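Local coordinates for exonuclease (Laribacter hongkongensis, PDB 3SYY), which is an alkaline exonuclease that digests double-stranded DNA with strict 5'-to-3' polarity, probably through magnesium ions bound in a PD-(D/E)XK-type nuclease core, at residues A73-E78 with R147-F152; D102-V105 with G109-E112. One frame throughout, in Å; residues are numbered along the deposited sequence.

Contact 1 of 2, residues A73-E78 with R147-F152; sequences ARYIIE and RQWCDF
Y75 reaches from helix 59-79 to D151 on strand 149-155, joining a helix to the mixed sheet of a PD-(D/E)XK nuclease core like that of lambda exonuclease. The backbones stay well apart, 9.4 Å between the CA atoms of Y75 and D151, so the tyrosine side chain spans the gap. Its CB points at the strand, and CG stands anti to the backbone N (chi1 167°), which sends the ring straight out from the helix. Along the way the side chain packs on Y165. Across this contact the ring meets the aspartate through one edge: CE1 is 3.8 Å from D151 CB and 3.4 Å from D151 OD2, which lies close to the ring plane. At the tip, Y75 OH donates a short hydrogen bond of 2.5 Å to D151 OD2, received on the anti lone pair, away from OD1. Ring and carboxylate planes are turned 66° apart, and the two side chains cross at about a right angle.

The carboxylate is gripped from elsewhere too, because D151 OD1 makes a salt bridge with R169 of the adjacent strand 165-171. R169 also forms a cation-pi contact with W149, so one arginine links the two strand residues that Y75 approaches. That positive charge would be expected to favour the ionised form of the aspartate, consistent with its accepting the phenol's hydrogen. Back on the helix, R74 and E78 form a salt bridge one turn apart, with R74 NE 2.9 Å from E78 OE1. W149 adds a lighter contact: the rim of its indole faces the phenol oxygen, with W149 CZ3 4.1 Å from Y75 OH, which lies near the indole plane.

Contact 2 of 2, residues D102-V105 with G109-E112; sequences DGLV and GLIE. With MG (magnesium ion), chain B.
D102 and E112 bring their carboxylates together on a magnesium ion at the open end of a beta hairpin. Metal bonds come first. D102 OD2 binds the ion at 2.4 Å and E112 OE2 at 2.3 Å; two waters and the carbonyl oxygen of I113 complete the five ligands seen. One of those waters also donates to D102 OD1. E112 leaves its backbone with CG anti to N (chi1 168°), then bends at chi2 (60°) to turn its carboxylate back towards D102. The two acid groups, their planes 36° apart, would probably repel each other but for the metal, and K114, hydrogen-bonded to E112 OE2, probably offsets part of their charge. E112 also serves the second magnesium ion, together with S100.

Backbone hydrogen bonds hold the two antiparallel strands. V105 and G109 form a hydrogen-bonded pair beside the turn, with V105 N to G109 O at 3.0 Å and G109 N to V105 O at 2.8 Å. Farther along, I111 N donates to G103 O, whereas D102 N makes a weak bond to I111 O.

Packing lies on both faces. L104 and L110, a non-hydrogen-bonded pair, touch through their CD2 methyls at 3.8 Å. On the other face V105 CG2 meets I111 CG2 at 3.9 Å, and I111 CG2 rests against the backbone of G103, 3.4 Å from its N.

The leucine face includes L110, which packs on helix 132-145; V105 and I111 face Y75 of helix 59-79, with strand 83-84 flanking 103-105 and strand 149-155 flanking 109-114.

Both contacts are largely buried and reach the same mixed sheet, their centres about 6 Å apart. Strand 149-155 of contact 1 runs parallel to strand 109-114 of contact 2, and backbone bonds tie them: D151 N to L110 O at 2.9 Å and E112 N to D151 O at 3.1 Å. Contact 1 is helix-to-sheet, a small interface resting on one side-chain hydrogen bond between residues far apart in sequence. Contact 2 is a local strand pair, much larger, built from backbone bonds, methyl packing and a shared magnesium ion. D151 is paired with a phenol and an arginine, its nearest side-chain atom about 12 Å from the magnesium that D102 and E112 bind directly.

Contact 1 of 2, residues A73-E78 with R147-F152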
ATOM      1  N   ALA A  73      18.650 -21.385  17.277  1.00 32.58           N
ATOM      2  CA  ALA A  73      19.650 -21.639  18.315  1.00 32.93           C
ATOM      3  C   ALA A  73      19.011 -21.521  19.683  1.00 33.12           C
ATOM      4  O   ALA A  73      19.205 -22.405  20.506  1.00 34.38           O
ATOM      5  CB  ALA A  73      20.848 -20.728  18.185  1.00 33.11           C
ATOM      6  N   ARG A  74      18.233 -20.469  19.925  1.00 32.21           N
ATOM      7  CA  ARG A  74      17.545 -20.299  21.196  1.00 31.95           C
ATOM      8  C   ARG A  74      16.670 -21.499  21.560  1.00 32.80           C
ATOM      9  O   ARG A  74      16.585 -21.900  22.749  1.00 31.12           O
ATOM     10  CB  ARG A  74      16.715 -19.005  21.224  1.00 30.94           C
ATOM     11  CG  ARG A  74      15.987 -18.744  22.554  1.00 31.81           C
ATOM     12  CD  ARG A  74      16.994 -18.373  23.732  1.00 29.44           C
ATOM     13  NE  ARG A  74      16.217 -17.793  24.831  1.00 32.75           N
ATOM     14  CZ  ARG A  74      15.978 -16.487  25.024  1.00 34.04           C
ATOM     15  NH1 ARG A  74      16.529 -15.555  24.252  1.00 32.82           N
ATOM     16  NH2 ARG A  74      15.207 -16.103  26.029  1.00 31.05           N
ATOM     17  N   TYR A  75      15.977 -22.058  20.565  1.00 31.02           N
ATOM     18  CA  TYR A  75      15.114 -23.206  20.835  1.00 30.07           C
ATOM     19  C   TYR A  75      15.961 -24.382  21.353  1.00 31.06           C
ATOM     20  O   TYR A  75      15.573 -25.019  22.323  1.00 33.29           O
ATOM     21  CB  TYR A  75      14.398 -23.644  19.551  1.00 28.26           C
ATOM     22  CG  TYR A  75      13.713 -24.984  19.619  1.00 27.01           C
ATOM     23  CD1 TYR A  75      12.463 -25.117  20.226  1.00 24.66           C
ATOM     24  CD2 TYR A  75      14.299 -26.126  19.057  1.00 29.34           C
ATOM     25  CE1 TYR A  75      11.791 -26.324  20.232  1.00 30.55           C
ATOM     26  CE2 TYR A  75      13.629 -27.365  19.081  1.00 30.20           C
ATOM     27  CZ  TYR A  75      12.386 -27.451  19.666  1.00 29.31           C
ATOM     28  OH  TYR A  75      11.660 -28.625  19.717  1.00 29.22           O
ATOM     29  N   ILE A  76      17.046 -24.703  20.659  1.00 31.55           N
ATOM     30  CA  ILE A  76      17.982 -25.805  21.095  1.00 31.78           C
ATOM     31  C   ILE A  76      18.577 -25.493  22.496  1.00 32.63           C
ATOM     32  O   ILE A  76      18.712 -26.383  23.358  1.00 34.15           O
ATOM     33  CB  ILE A  76      19.074 -26.064  20.045  1.00 31.54           C
ATOM     34  CG1 ILE A  76      18.484 -26.466  18.682  1.00 29.98           C
ATOM     35  CG2 ILE A  76      20.082 -27.213  20.475  1.00 31.22           C
ATOM     36  CD1 ILE A  76      19.452 -26.141  17.528  1.00 32.72           C
ATOM     37  N   ILE A  77      18.900 -24.233  22.753  1.00 32.43           N
ATOM     38  CA  ILE A  77      19.361 -23.838  24.111  1.00 32.58           C
ATOM     39  C   ILE A  77      18.300 -24.173  25.121  1.00 33.83           C
ATOM     40  O   ILE A  77      18.602 -24.817  26.153  1.00 34.94           O
ATOM     41  CB  ILE A  77      19.714 -22.349  24.183  1.00 32.13           C
ATOM     42  CG1 ILE A  77      20.953 -22.101  23.339  1.00 29.61           C
ATOM     43  CG2 ILE A  77      19.940 -21.893  25.627  1.00 34.25           C
ATOM     44  CD1 ILE A  77      21.252 -20.613  23.136  1.00 31.41           C
ATOM     45  N   GLU A  78      17.056 -23.797  24.828  1.00 32.48           N
ATOM     46  CA  GLU A  78      15.966 -23.996  25.751  1.00 33.15           C
ATOM     47  C   GLU A  78      15.553 -25.459  25.918  1.00 33.82           C
ATOM     48  O   GLU A  78      14.976 -25.831  26.956  1.00 33.30           O
ATOM     49  CB  GLU A  78      14.742 -23.153  25.369  1.00 32.95           C
ATOM     50  CG  GLU A  78      15.015 -21.642  25.324  1.00 34.89           C
ATOM     51  CD  GLU A  78      15.065 -21.008  26.698  1.00 39.49           C
ATOM     52  OE1 GLU A  78      15.531 -19.855  26.813  1.00 39.63           O
ATOM     53  OE2 GLU A  78      14.610 -21.653  27.667  1.00 42.18           O
ATOM     54  N   ARG A 147       5.386 -36.736  10.617  1.00 38.03           N
ATOM     55  CA  ARG A 147       5.736 -36.463  12.020  1.00 35.69           C
ATOM     56  C   ARG A 147       4.553 -36.307  12.926  1.00 35.44           C
ATOM     57  O   ARG A 147       3.399 -36.159  12.474  1.00 35.13           O
ATOM     58  CB  ARG A 147       6.685 -35.281  12.143  1.00 36.02           C
ATOM     59  CG  ARG A 147       7.934 -35.505  11.360  1.00 34.38           C
ATOM     60  CD  ARG A 147       9.061 -35.907  12.276  1.00 37.46           C
ATOM     61  NE  ARG A 147      10.235 -36.312  11.519  1.00 37.61           N
ATOM     62  CZ  ARG A 147      11.478 -36.220  11.976  1.00 37.47           C
ATOM     63  NH1 ARG A 147      11.704 -35.664  13.159  1.00 36.13           N
ATOM     64  NH2 ARG A 147      12.492 -36.641  11.245  1.00 37.79           N
ATOM     65  N   GLN A 148       4.841 -36.362  14.229  1.00 34.05           N
ATOM     66  CA  GLN A 148       3.817 -36.516  15.257  1.00 32.65           C
ATOM     67  C   GLN A 148       3.490 -35.208  16.019  1.00 30.88           C
ATOM     68  O   GLN A 148       2.417 -35.065  16.581  1.00 30.73           O
ATOM     69  CB  GLN A 148       4.255 -37.631  16.250  1.00 33.84           C
ATOM     70  CG  GLN A 148       4.347 -39.015  15.600  1.00 37.09           C
ATOM     71  CD  GLN A 148       3.041 -39.439  14.896  1.00 40.98           C
ATOM     72  OE1 GLN A 148       3.054 -39.739  13.711  1.00 44.42           O
ATOM     73  NE2 GLN A 148       1.918 -39.431  15.620  1.00 41.81           N
ATOM     74  N   TRP A 149       4.413 -34.246  16.020  1.00 31.56           N
ATOM     75  CA  TRP A 149       4.130 -32.906  16.611  1.00 30.21           C
ATOM     76  C   TRP A 149       5.044 -31.869  16.000  1.00 28.43           C
ATOM     77  O   TRP A 149       6.036 -32.195  15.371  1.00 28.12           O
ATOM     78  CB  TRP A 149       4.365 -32.909  18.150  1.00 31.21           C
ATOM     79  CG  TRP A 149       5.689 -33.535  18.551  1.00 33.88           C
ATOM     80  CD1 TRP A 149       5.905 -34.857  18.951  1.00 35.87           C
ATOM     81  CD2 TRP A 149       6.974 -32.892  18.626  1.00 36.87           C
ATOM     82  NE1 TRP A 149       7.234 -35.051  19.255  1.00 34.61           N
ATOM     83  CE2 TRP A 149       7.906 -33.865  19.094  1.00 35.72           C
ATOM     84  CE3 TRP A 149       7.418 -31.572  18.415  1.00 36.14           C
ATOM     85  CZ2 TRP A 149       9.247 -33.575  19.278  1.00 35.46           C
ATOM     86  CZ3 TRP A 149       8.761 -31.291  18.596  1.00 32.63           C
ATOM     87  CH2 TRP A 149       9.657 -32.286  19.035  1.00 36.36           C
ATOM     88  N   CYS A 150       4.744 -30.602  16.266  1.00 28.69           N
ATOM     89  CA  CYS A 150       5.585 -29.498  15.779  1.00 28.21           C
ATOM     90  C   CYS A 150       5.582 -28.478  16.905  1.00 27.64           C
ATOM     91  O   CYS A 150       4.545 -28.126  17.430  1.00 26.34           O
ATOM     92  CB  CYS A 150       4.976 -28.853  14.543  1.00 28.77           C
ATOM     93  SG  CYS A 150       6.000 -27.481  13.893  1.00 28.07           S
ATOM     94  N   ASP A 151       6.772 -28.057  17.290  1.00 27.21           N
ATOM     95  CA  ASP A 151       6.919 -27.007  18.299  1.00 26.99           C
ATOM     96  C   ASP A 151       6.875 -25.669  17.531  1.00 26.66           C
ATOM     97  O   ASP A 151       7.671 -25.425  16.642  1.00 27.29           O
ATOM     98  CB  ASP A 151       8.283 -27.155  18.961  1.00 26.69           C
ATOM     99  CG  ASP A 151       8.233 -28.090  20.211  1.00 28.66           C
ATOM    100  OD1 ASP A 151       7.117 -28.340  20.720  1.00 30.84           O
ATOM    101  OD2 ASP A 151       9.298 -28.587  20.624  1.00 29.46           O
ATOM    102  N   PHE A 152       5.923 -24.847  17.877  1.00 28.04           N
ATOM    103  CA  PHE A 152       5.794 -23.540  17.252  1.00 28.17           C
ATOM    104  C   PHE A 152       6.602 -22.562  18.094  1.00 27.66           C
ATOM    105  O   PHE A 152       6.365 -22.460  19.290  1.00 27.86           O
ATOM    106  CB  PHE A 152       4.336 -23.157  17.318  1.00 27.30           C
ATOM    107  CG  PHE A 152       4.072 -21.755  16.835  1.00 29.31           C
ATOM    108  CD1 PHE A 152       3.993 -20.690  17.742  1.00 27.59           C
ATOM    109  CD2 PHE A 152       3.904 -21.503  15.475  1.00 29.64           C
ATOM    110  CE1 PHE A 152       3.721 -19.364  17.285  1.00 32.63           C
ATOM    111  CE2 PHE A 152       3.617 -20.192  15.010  1.00 29.48           C
ATOM    112  CZ  PHE A 152       3.571 -19.112  15.921  1.00 26.51           C
TER

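Contact 2 of 2, residues D102-V105 with G109-E112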
ATOM      1  N   ASP A 102      10.865 -25.610   9.414  1.00 30.19           N
ATOM      2  CA  ASP A 102      12.118 -24.972   9.773  1.00 29.60           C
ATOM      3  C   ASP A 102      13.117 -25.938  10.464  1.00 30.14           C
ATOM      4  O   ASP A 102      14.260 -25.585  10.671  1.00 30.86           O
ATOM      5  CB  ASP A 102      11.837 -23.749  10.657  1.00 30.08           C
ATOM      6  CG  ASP A 102      11.145 -22.621   9.873  1.00 29.72           C
ATOM      7  OD1 ASP A 102      11.413 -22.528   8.667  1.00 29.20           O
ATOM      8  OD2 ASP A 102      10.316 -21.910  10.427  1.00 27.73           O
ATOM      9  N   GLY A 103      12.692 -27.145  10.788  1.00 30.41           N
ATOM     10  CA  GLY A 103      13.668 -28.162  11.244  1.00 31.40           C
ATOM     11  C   GLY A 103      12.983 -29.477  11.549  1.00 31.30           C
ATOM     12  O   GLY A 103      11.818 -29.498  11.905  1.00 31.98           O
ATOM     13  N   LEU A 104      13.706 -30.576  11.375  1.00 33.09           N
ATOM     14  CA  LEU A 104      13.276 -31.874  11.957  1.00 33.85           C
ATOM     15  C   LEU A 104      13.822 -31.969  13.370  1.00 33.38           C
ATOM     16  O   LEU A 104      15.016 -31.732  13.601  1.00 34.37           O
ATOM     17  CB  LEU A 104      13.850 -33.028  11.145  1.00 34.18           C
ATOM     18  CG  LEU A 104      13.526 -33.115   9.637  1.00 36.66           C
ATOM     19  CD1 LEU A 104      13.896 -34.512   9.098  1.00 36.99           C
ATOM     20  CD2 LEU A 104      12.071 -32.792   9.334  1.00 36.11           C
ATOM     21  N   VAL A 105      12.957 -32.302  14.302  1.00 33.78           N
ATOM     22  CA  VAL A 105      13.351 -32.359  15.719  1.00 35.59           C
ATOM     23  C   VAL A 105      13.256 -33.817  16.159  1.00 36.79           C
ATOM     24  O   VAL A 105      12.182 -34.416  16.114  1.00 36.61           O
ATOM     25  CB  VAL A 105      12.446 -31.525  16.624  1.00 34.13           C
ATOM     26  CG1 VAL A 105      13.001 -31.493  18.053  1.00 34.40           C
ATOM     27  CG2 VAL A 105      12.310 -30.080  16.089  1.00 34.17           C
ATOM     28  N   GLY A 109       9.493 -35.167  15.669  1.00 36.26           N
ATOM     29  CA  GLY A 109       8.970 -33.796  15.810  1.00 33.34           C
ATOM     30  C   GLY A 109       9.433 -32.829  14.746  1.00 32.15           C
ATOM     31  O   GLY A 109      10.155 -33.203  13.838  1.00 30.77           O
ATOM     32  N   LEU A 110       8.988 -31.559  14.868  1.00 30.81           N
ATOM     33  CA  LEU A 110       9.279 -30.552  13.874  1.00 29.43           C
ATOM     34  C   LEU A 110       9.402 -29.243  14.633  1.00 28.46           C
ATOM     35  O   LEU A 110       8.952 -29.166  15.738  1.00 29.02           O
ATOM     36  CB  LEU A 110       8.056 -30.423  12.944  1.00 28.89           C
ATOM     37  CG  LEU A 110       7.735 -31.624  12.031  1.00 28.89           C
ATOM     38  CD1 LEU A 110       6.430 -31.385  11.307  1.00 34.08           C
ATOM     39  CD2 LEU A 110       8.819 -31.792  11.051  1.00 27.67           C
ATOM     40  N   ILE A 111       9.982 -28.219  14.009  1.00 28.13           N
ATOM     41  CA  ILE A 111       9.907 -26.860  14.560  1.00 28.35           C
ATOM     42  C   ILE A 111       9.436 -25.946  13.410  1.00 27.99           C
ATOM     43  O   ILE A 111       9.843 -26.151  12.272  1.00 28.10           O
ATOM     44  CB  ILE A 111      11.284 -26.402  15.136  1.00 27.66           C
ATOM     45  CG1 ILE A 111      11.263 -24.941  15.596  1.00 30.79           C
ATOM     46  CG2 ILE A 111      12.406 -26.679  14.153  1.00 28.71           C
ATOM     47  CD1 ILE A 111      12.518 -24.508  16.371  1.00 36.22           C
ATOM     48  N   GLU A 112       8.556 -25.005  13.723  1.00 27.61           N
ATOM     49  CA  GLU A 112       8.181 -23.919  12.762  1.00 27.42           C
ATOM     50  C   GLU A 112       8.464 -22.644  13.562  1.00 26.65           C
ATOM     51  O   GLU A 112       7.972 -22.507  14.690  1.00 26.69           O
ATOM     52  CB  GLU A 112       6.684 -23.980  12.425  1.00 26.36           C
ATOM     53  CG  GLU A 112       6.190 -22.669  11.648  1.00 28.58           C
ATOM     54  CD  GLU A 112       6.946 -22.476  10.325  1.00 27.80           C
ATOM     55  OE1 GLU A 112       7.421 -23.498   9.752  1.00 27.75           O
ATOM     56  OE2 GLU A 112       7.123 -21.286   9.840  1.00 29.68           O
TER
HETATM   57 MG    MG B 400       9.060 -20.057   9.561  1.00 29.54          MG
HETATM   58  O   HOH W   1      10.719 -20.007   8.020  1.00 39.74           O
HETATM   59  O   HOH W   2       7.774 -18.338   8.612  1.00 38.75           O